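Local atomic coordinates of N-acetyl-L-2,4-diaminobutyric acid deacetylase (Ruegeria pomeroyi, PDB entry 6TWL), a protein that probably removes the acetyl group from N-acetyl-L-2,4-diaminobutyrate in the breakdown of ectoine, as a zinc-dependent hydrolase of the aspartoacylase family. Residues 67-81 and 225-239. Residues are numbered along the deposited sequence; the frame is centred on the assembly and turned at random.
Sequences ALHELAATTSAEDVT and KKGLRNVLIHAGILK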
ATOM      1  N   ALA A  67       6.009  -9.793   2.873  1.00 61.07           N
ATOM      2  CA  ALA A  67       6.075  -9.463   4.293  1.00 62.30           C
ATOM      3  C   ALA A  67       4.913 -10.071   5.066  1.00 67.48           C
ATOM      4  O   ALA A  67       5.097 -10.600   6.169  1.00 62.67           O
ATOM      5  CB  ALA A  67       6.101  -7.946   4.478  1.00 62.56           C
ATOM      6  N   LEU A  68       3.707 -10.014   4.501  1.00 69.27           N
ATOM      7  CA  LEU A  68       2.538 -10.512   5.217  1.00 65.10           C
ATOM      8  C   LEU A  68       2.476 -12.034   5.230  1.00 64.55           C
ATOM      9  O   LEU A  68       1.965 -12.616   6.191  1.00 70.43           O
ATOM     10  CB  LEU A  68       1.263  -9.927   4.612  1.00 66.40           C
ATOM     11  CG  LEU A  68       1.087  -8.423   4.826  1.00 71.10           C
ATOM     12  CD1 LEU A  68      -0.287  -7.982   4.372  1.00 68.03           C
ATOM     13  CD2 LEU A  68       1.309  -8.044   6.282  1.00 74.45           C
ATOM     14  N   HIS A  69       2.980 -12.692   4.183  1.00 62.20           N
ATOM     15  CA  HIS A  69       3.130 -14.144   4.234  1.00 62.37           C
ATOM     16  C   HIS A  69       4.095 -14.546   5.344  1.00 69.65           C
ATOM     17  O   HIS A  69       3.841 -15.499   6.091  1.00 71.53           O
ATOM     18  CB  HIS A  69       3.618 -14.675   2.884  1.00 62.63           C
ATOM     19  CG  HIS A  69       2.516 -15.050   1.941  1.00 67.98           C
ATOM     20  ND1 HIS A  69       1.870 -14.127   1.147  1.00 71.05           N
ATOM     21  CD2 HIS A  69       1.951 -16.249   1.662  1.00 69.52           C
ATOM     22  CE1 HIS A  69       0.952 -14.740   0.422  1.00 72.47           C
ATOM     23  NE2 HIS A  69       0.981 -16.028   0.714  1.00 71.28           N
ATOM     24  N   GLU A  70       5.212 -13.823   5.463  1.00 70.33           N
ATOM     25  CA  GLU A  70       6.203 -14.127   6.491  1.00 66.77           C
ATOM     26  C   GLU A  70       5.636 -13.893   7.886  1.00 64.02           C
ATOM     27  O   GLU A  70       5.752 -14.751   8.770  1.00 66.39           O
ATOM     28  CB  GLU A  70       7.458 -13.276   6.279  1.00 68.05           C
ATOM     29  CG  GLU A  70       8.405 -13.831   5.236  1.00 85.52           C
ATOM     30  CD  GLU A  70       9.836 -13.934   5.725  1.00 98.80           C
ATOM     31  OE1 GLU A  70      10.713 -14.336   4.928  1.00105.92           O
ATOM     32  OE2 GLU A  70      10.087 -13.602   6.901  1.00 99.70           O
ATOM     33  N   LEU A  71       5.035 -12.721   8.105  1.00 58.98           N
ATOM     34  CA  LEU A  71       4.456 -12.414   9.409  1.00 56.22           C
ATOM     35  C   LEU A  71       3.412 -13.451   9.800  1.00 67.04           C
ATOM     36  O   LEU A  71       3.394 -13.936  10.936  1.00 73.32           O
ATOM     37  CB  LEU A  71       3.841 -11.014   9.393  1.00 60.70           C
ATOM     38  CG  LEU A  71       3.292 -10.509  10.730  1.00 63.38           C
ATOM     39  CD1 LEU A  71       4.417  -9.991  11.608  1.00 60.13           C
ATOM     40  CD2 LEU A  71       2.236  -9.435  10.523  1.00 60.03           C
ATOM     41  N   ALA A  72       2.538 -13.814   8.858  1.00 69.42           N
ATOM     42  CA  ALA A  72       1.471 -14.760   9.163  1.00 63.79           C
ATOM     43  C   ALA A  72       2.011 -16.149   9.482  1.00 66.25           C
ATOM     44  O   ALA A  72       1.384 -16.894  10.241  1.00 63.50           O
ATOM     45  CB  ALA A  72       0.485 -14.833   7.998  1.00 65.02           C
ATOM     46  N   ALA A  73       3.163 -16.514   8.918  1.00 65.11           N
ATOM     47  CA  ALA A  73       3.689 -17.860   9.099  1.00 64.35           C
ATOM     48  C   ALA A  73       4.660 -17.979  10.267  1.00 69.19           C
ATOM     49  O   ALA A  73       4.812 -19.075  10.819  1.00 72.06           O
ATOM     50  CB  ALA A  73       4.382 -18.335   7.815  1.00 60.90           C
ATOM     51  N   THR A  74       5.313 -16.889  10.666  1.00 69.60           N
ATOM     52  CA  THR A  74       6.417 -16.956  11.614  1.00 75.56           C
ATOM     53  C   THR A  74       6.119 -16.315  12.963  1.00 78.97           C
ATOM     54  O   THR A  74       7.006 -16.281  13.823  1.00 79.84           O
ATOM     55  CB  THR A  74       7.668 -16.305  11.011  1.00 72.52           C
ATOM     56  OG1 THR A  74       7.433 -14.905  10.815  1.00 78.12           O
ATOM     57  CG2 THR A  74       8.015 -16.954   9.674  1.00 65.39           C
ATOM     58  N   THR A  75       4.910 -15.810  13.180  1.00 77.29           N
ATOM     59  CA  THR A  75       4.563 -15.135  14.425  1.00 81.60           C
ATOM     60  C   THR A  75       3.676 -16.036  15.273  1.00 75.77           C
ATOM     61  O   THR A  75       2.624 -16.493  14.814  1.00 73.50           O
ATOM     62  CB  THR A  75       3.870 -13.803  14.145  1.00 84.52           C
ATOM     63  OG1 THR A  75       2.897 -13.983  13.112  1.00 91.10           O
ATOM     64  CG2 THR A  75       4.887 -12.782  13.690  1.00 81.65           C
ATOM     65  N   SER A  76       4.105 -16.288  16.505  1.00 76.16           N
ATOM     66  CA  SER A  76       3.338 -17.103  17.429  1.00 78.43           C
ATOM     67  C   SER A  76       2.399 -16.231  18.258  1.00 81.50           C
ATOM     68  O   SER A  76       2.493 -15.000  18.272  1.00 86.15           O
ATOM     69  CB  SER A  76       4.269 -17.909  18.337  1.00 79.79           C
ATOM     70  OG  SER A  76       5.031 -17.068  19.182  1.00 82.93           O
ATOM     71  N   ALA A  77       1.470 -16.893  18.949  1.00 79.53           N
ATOM     72  CA  ALA A  77       0.527 -16.180  19.803  1.00 76.91           C
ATOM     73  C   ALA A  77       1.246 -15.492  20.957  1.00 75.19           C
ATOM     74  O   ALA A  77       0.991 -14.319  21.250  1.00 78.21           O
ATOM     75  CB  ALA A  77      -0.538 -17.142  20.327  1.00 76.20           C
ATOM     76  N   GLU A  78       2.157 -16.212  21.619  1.00 78.19           N
ATOM     77  CA  GLU A  78       2.935 -15.648  22.718  1.00 82.99           C
ATOM     78  C   GLU A  78       3.602 -14.330  22.342  1.00 83.05           C
ATOM     79  O   GLU A  78       3.936 -13.538  23.231  1.00 80.26           O
ATOM     80  CB  GLU A  78       3.993 -16.662  23.178  1.00 94.52           C
ATOM     81  CG  GLU A  78       4.782 -16.249  24.418  1.00104.49           C
ATOM     82  CD  GLU A  78       5.735 -17.331  24.898  1.00114.13           C
ATOM     83  OE1 GLU A  78       5.959 -18.307  24.151  1.00116.18           O
ATOM     84  OE2 GLU A  78       6.266 -17.202  26.022  1.00118.47           O
ATOM     85  N   ASP A  79       3.802 -14.071  21.046  1.00 81.77           N
ATOM     86  CA  ASP A  79       4.433 -12.829  20.622  1.00 78.74           C
ATOM     87  C   ASP A  79       3.479 -11.646  20.560  1.00 72.52           C
ATOM     88  O   ASP A  79       3.943 -10.503  20.470  1.00 73.02           O
ATOM     89  CB  ASP A  79       5.115 -13.001  19.262  1.00 79.70           C
ATOM     90  CG  ASP A  79       5.892 -14.303  19.152  1.00 90.36           C
ATOM     91  OD1 ASP A  79       5.753 -15.004  18.129  1.00 86.20           O
ATOM     92  OD2 ASP A  79       6.635 -14.635  20.103  1.00 93.20           O
ATOM     93  N   VAL A  80       2.173 -11.876  20.613  1.00 63.26           N
ATOM     94  CA  VAL A  80       1.188 -10.836  20.352  1.00 67.66           C
ATOM     95  C   VAL A  80       0.503 -10.446  21.653  1.00 70.90           C
ATOM     96  O   VAL A  80       0.210 -11.301  22.498  1.00 75.85           O
ATOM     97  CB  VAL A  80       0.173 -11.307  19.293  1.00 70.61           C
ATOM     98  CG1 VAL A  80      -0.897 -10.254  19.051  1.00 68.36           C
ATOM     99  CG2 VAL A  80       0.901 -11.634  17.999  1.00 72.79           C
ATOM    100  N   THR A  81       0.273  -9.146  21.819  1.00 67.90           N
ATOM    101  CA  THR A  81      -0.556  -8.605  22.893  1.00 72.87           C
ATOM    102  C   THR A  81      -1.593  -7.725  22.205  1.00 68.62           C
ATOM    103  O   THR A  81      -1.340  -6.548  21.929  1.00 63.96           O
ATOM    104  CB  THR A  81       0.268  -7.821  23.911  1.00 71.14           C
ATOM    105  OG1 THR A  81       1.074  -6.850  23.230  1.00 64.51           O
ATOM    106  CG2 THR A  81       1.167  -8.761  24.698  1.00 70.83           C
ATOM    107  N   LYS A 225       9.566  -5.788   6.107  1.00 74.36           N
ATOM    108  CA  LYS A 225       9.525  -6.568   7.338  1.00 72.70           C
ATOM    109  C   LYS A 225       9.881  -5.709   8.543  1.00 69.84           C
ATOM    110  O   LYS A 225       9.204  -5.760   9.576  1.00 65.65           O
ATOM    111  CB  LYS A 225      10.461  -7.774   7.229  1.00 72.36           C
ATOM    112  CG  LYS A 225      10.010  -8.830   6.223  1.00 78.15           C
ATOM    113  CD  LYS A 225       9.209  -9.954   6.886  1.00 78.38           C
ATOM    114  CE  LYS A 225       7.828  -9.488   7.343  1.00 66.43           C
ATOM    115  NZ  LYS A 225       7.130 -10.455   8.228  1.00 70.38           N
ATOM    116  N   LYS A 226      10.942  -4.908   8.426  1.00 72.65           N
ATOM    117  CA  LYS A 226      11.316  -4.008   9.511  1.00 75.69           C
ATOM    118  C   LYS A 226      10.214  -2.992   9.784  1.00 78.97           C
ATOM    119  O   LYS A 226       9.835  -2.762  10.938  1.00 78.73           O
ATOM    120  CB  LYS A 226      12.630  -3.303   9.175  1.00 82.15           C
ATOM    121  CG  LYS A 226      12.856  -2.019   9.956  1.00 84.33           C
ATOM    122  CD  LYS A 226      13.836  -1.100   9.249  1.00 80.45           C
ATOM    123  CE  LYS A 226      13.760   0.313   9.808  1.00 77.55           C
ATOM    124  NZ  LYS A 226      14.614   1.262   9.042  1.00 74.42           N
ATOM    125  N   GLY A 227       9.683  -2.375   8.726  1.00 77.70           N
ATOM    126  CA  GLY A 227       8.617  -1.403   8.910  1.00 69.13           C
ATOM    127  C   GLY A 227       7.370  -2.014   9.519  1.00 70.00           C
ATOM    128  O   GLY A 227       6.693  -1.385  10.334  1.00 74.68           O
ATOM    129  N   LEU A 228       7.057  -3.254   9.138  1.00 71.43           N
ATOM    130  CA  LEU A 228       5.906  -3.940   9.714  1.00 70.31           C
ATOM    131  C   LEU A 228       6.105  -4.183  11.207  1.00 72.14           C
ATOM    132  O   LEU A 228       5.218  -3.891  12.017  1.00 66.65           O
ATOM    133  CB  LEU A 228       5.665  -5.257   8.972  1.00 66.59           C
ATOM    134  CG  LEU A 228       4.417  -6.088   9.269  1.00 72.23           C
ATOM    135  CD1 LEU A 228       3.150  -5.253   9.159  1.00 76.89           C
ATOM    136  CD2 LEU A 228       4.363  -7.267   8.311  1.00 72.91           C
ATOM    137  N   ARG A 229       7.270  -4.713  11.588  1.00 68.98           N
ATOM    138  CA  ARG A 229       7.535  -4.993  12.996  1.00 67.01           C
ATOM    139  C   ARG A 229       7.564  -3.711  13.818  1.00 74.14           C
ATOM    140  O   ARG A 229       6.975  -3.641  14.903  1.00 75.29           O
ATOM    141  CB  ARG A 229       8.851  -5.755  13.151  1.00 73.15           C
ATOM    142  CG  ARG A 229       8.895  -6.592  14.421  1.00 80.97           C
ATOM    143  CD  ARG A 229      10.270  -7.164  14.692  1.00 88.90           C
ATOM    144  NE  ARG A 229      11.301  -6.136  14.614  1.00 97.62           N
ATOM    145  CZ  ARG A 229      12.107  -5.805  15.616  1.00 97.74           C
ATOM    146  NH1 ARG A 229      12.011  -6.421  16.786  1.00 96.63           N
ATOM    147  NH2 ARG A 229      13.013  -4.853  15.445  1.00 99.05           N
ATOM    148  N   ASN A 230       8.279  -2.695  13.327  1.00 74.12           N
ATOM    149  CA  ASN A 230       8.321  -1.398  13.997  1.00 72.51           C
ATOM    150  C   ASN A 230       6.919  -0.894  14.312  1.00 73.28           C
ATOM    151  O   ASN A 230       6.615  -0.528  15.452  1.00 68.58           O
ATOM    152  CB  ASN A 230       9.056  -0.383  13.121  1.00 68.57           C
ATOM    153  CG  ASN A 230      10.565  -0.463  13.252  1.00 70.02           C
ATOM    154  OD1 ASN A 230      11.094  -1.232  14.054  1.00 75.51           O
ATOM    155  ND2 ASN A 230      11.267   0.359  12.477  1.00 73.48           N
ATOM    156  N   VAL A 231       6.049  -0.883  13.302  1.00 74.02           N
ATOM    157  CA  VAL A 231       4.711  -0.327  13.465  1.00 78.17           C
ATOM    158  C   VAL A 231       3.902  -1.157  14.458  1.00 78.18           C
ATOM    159  O   VAL A 231       3.126  -0.615  15.255  1.00 82.00           O
ATOM    160  CB  VAL A 231       4.023  -0.221  12.089  1.00 85.88           C
ATOM    161  CG1 VAL A 231       2.526  -0.259  12.221  1.00 87.15           C
ATOM    162  CG2 VAL A 231       4.454   1.060  11.391  1.00 89.89           C
ATOM    163  N   LEU A 232       4.096  -2.478  14.455  1.00 70.48           N
ATOM    164  CA  LEU A 232       3.366  -3.327  15.392  1.00 65.83           C
ATOM    165  C   LEU A 232       3.923  -3.219  16.808  1.00 75.56           C
ATOM    166  O   LEU A 232       3.157  -3.288  17.776  1.00 87.38           O
ATOM    167  CB  LEU A 232       3.386  -4.776  14.909  1.00 56.45           C
ATOM    168  CG  LEU A 232       2.626  -4.967  13.595  1.00 56.73           C
ATOM    169  CD1 LEU A 232       2.745  -6.392  13.069  1.00 66.11           C
ATOM    170  CD2 LEU A 232       1.169  -4.563  13.770  1.00 65.54           C
ATOM    171  N   ILE A 233       5.238  -3.047  16.953  1.00 77.14           N
ATOM    172  CA  ILE A 233       5.814  -2.811  18.274  1.00 73.71           C
ATOM    173  C   ILE A 233       5.362  -1.461  18.809  1.00 77.04           C
ATOM    174  O   ILE A 233       4.893  -1.349  19.949  1.00 77.80           O
ATOM    175  CB  ILE A 233       7.350  -2.902  18.220  1.00 69.99           C
ATOM    176  CG1 ILE A 233       7.803  -4.357  18.118  1.00 74.40           C
ATOM    177  CG2 ILE A 233       7.970  -2.243  19.445  1.00 70.02           C
ATOM    178  CD1 ILE A 233       9.249  -4.500  17.705  1.00 73.36           C
ATOM    179  N   HIS A 234       5.511  -0.412  17.994  1.00 75.14           N
ATOM    180  CA  HIS A 234       5.037   0.915  18.369  1.00 78.64           C
ATOM    181  C   HIS A 234       3.570   0.887  18.775  1.00 85.12           C
ATOM    182  O   HIS A 234       3.165   1.564  19.727  1.00 82.58           O
ATOM    183  CB  HIS A 234       5.259   1.887  17.209  1.00 72.45           C
ATOM    184  CG  HIS A 234       4.809   3.286  17.491  1.00 77.90           C
ATOM    185  ND1 HIS A 234       3.588   3.772  17.076  1.00 75.46           N
ATOM    186  CD2 HIS A 234       5.420   4.306  18.137  1.00 79.08           C
ATOM    187  CE1 HIS A 234       3.464   5.030  17.459  1.00 77.49           C
ATOM    188  NE2 HIS A 234       4.563   5.378  18.105  1.00 81.80           N
ATOM    189  N   ALA A 235       2.758   0.096  18.071  1.00 81.10           N
ATOM    190  CA  ALA A 235       1.349  -0.053  18.414  1.00 72.68           C
ATOM    191  C   ALA A 235       1.124  -0.881  19.670  1.00 80.65           C
ATOM    192  O   ALA A 235      -0.023  -0.989  20.117  1.00 81.61           O
ATOM    193  CB  ALA A 235       0.587  -0.680  17.245  1.00 57.11           C
ATOM    194  N   GLY A 236       2.173  -1.459  20.253  1.00 81.37           N
ATOM    195  CA  GLY A 236       2.006  -2.269  21.442  1.00 77.07           C
ATOM    196  C   GLY A 236       1.382  -3.623  21.205  1.00 72.49           C
ATOM    197  O   GLY A 236       0.883  -4.239  22.150  1.00 66.75           O
ATOM    198  N   ILE A 237       1.397  -4.108  19.967  1.00 60.53           N
ATOM    199  CA  ILE A 237       0.859  -5.419  19.634  1.00 65.82           C
ATOM    200  C   ILE A 237       1.946  -6.485  19.646  1.00 75.21           C
ATOM    201  O   ILE A 237       1.716  -7.607  20.100  1.00 72.20           O
ATOM    202  CB  ILE A 237       0.143  -5.366  18.267  1.00 65.36           C
ATOM    203  CG1 ILE A 237      -1.025  -4.383  18.316  1.00 63.21           C
ATOM    204  CG2 ILE A 237      -0.350  -6.742  17.862  1.00 66.20           C
ATOM    205  CD1 ILE A 237      -1.787  -4.286  17.019  1.00 59.04           C
ATOM    206  N   LEU A 238       3.137  -6.146  19.166  1.00 78.45           N
ATOM    207  CA  LEU A 238       4.257  -7.068  19.105  1.00 78.58           C
ATOM    208  C   LEU A 238       5.308  -6.693  20.139  1.00 77.97           C
ATOM    209  O   LEU A 238       5.470  -5.521  20.493  1.00 80.57           O
ATOM    210  CB  LEU A 238       4.884  -7.079  17.708  1.00 79.33           C
ATOM    211  CG  LEU A 238       4.358  -8.128  16.726  1.00 77.14           C
ATOM    212  CD1 LEU A 238       5.365  -8.376  15.615  1.00 67.05           C
ATOM    213  CD2 LEU A 238       4.022  -9.425  17.444  1.00 79.69           C
ATOM    214  N   LYS A 239       6.024  -7.704  20.624  1.00 78.24           N
ATOM    215  CA  LYS A 239       7.094  -7.496  21.585  1.00 84.27           C
ATOM    216  C   LYS A 239       8.416  -7.312  20.850  1.00 86.19           C
ATOM    217  O   LYS A 239       8.667  -7.957  19.827  1.00 83.35           O
ATOM    218  CB  LYS A 239       7.199  -8.678  22.556  1.00 89.65           C
ATOM    219  CG  LYS A 239       7.652  -9.984  21.908  1.00 94.57           C
ATOM    220  CD  LYS A 239       7.707 -11.146  22.894  1.00 94.63           C
ATOM    221  CE  LYS A 239       7.216 -12.396  22.209  1.00 89.76           C
ATOM    222  NZ  LYS A 239       7.559 -13.733  22.758  1.00 95.22           N
TER
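Leu71 and Leu228 meet in the tightly packed part, where helices 67-74 and 225-234 cross at -55°. Leu228 CD2 packs against both Leu68 CD2, at 3.7 Å, and Leu71 CD2, at 3.8 Å. With CG anti to the backbone N (chi1 -175°), Leu71 carries CD2 on to Leu232 CD1, tip to tip. Leu68 and Leu71 rest on Ile86 and Leu53, Leu232 on Leu84 and Ala51, so both helices pack on one face of the central mixed sheet, in the catalytic domain of a zinc-dependent deacylase related to the zinc exopeptidases. Beside the leucine cluster, Lys225 bends at chi2 and chi3, and its NZ donates a 2.9 Å hydrogen bond to an in-plane lone pair of Ala67 O, which also takes the helical bond from Leu71 N.

Past the Schellman motif at Gly236, the two segments join by a single beta bridge, Val80 with Leu238. Thr81 N gives a nearly straight 2.7 Å bond to Ile237 O, and Thr81 OG1 reaches Gly236 O. The solvent side is looser: Lys239 NZ crosses to Asp79 OD2 at 3.0 Å on its anti lone pair, while Asp79 OD1 accepts from Ser76 N. Replacing Asp79 by alanine takes away the carboxylate, which would probably leave Lys239 without its salt-bridge mate and Ser76 N without this acceptor. The neighbouring backbone bond, Lys239 N to Asp79 O, is weak at 3.5 Å.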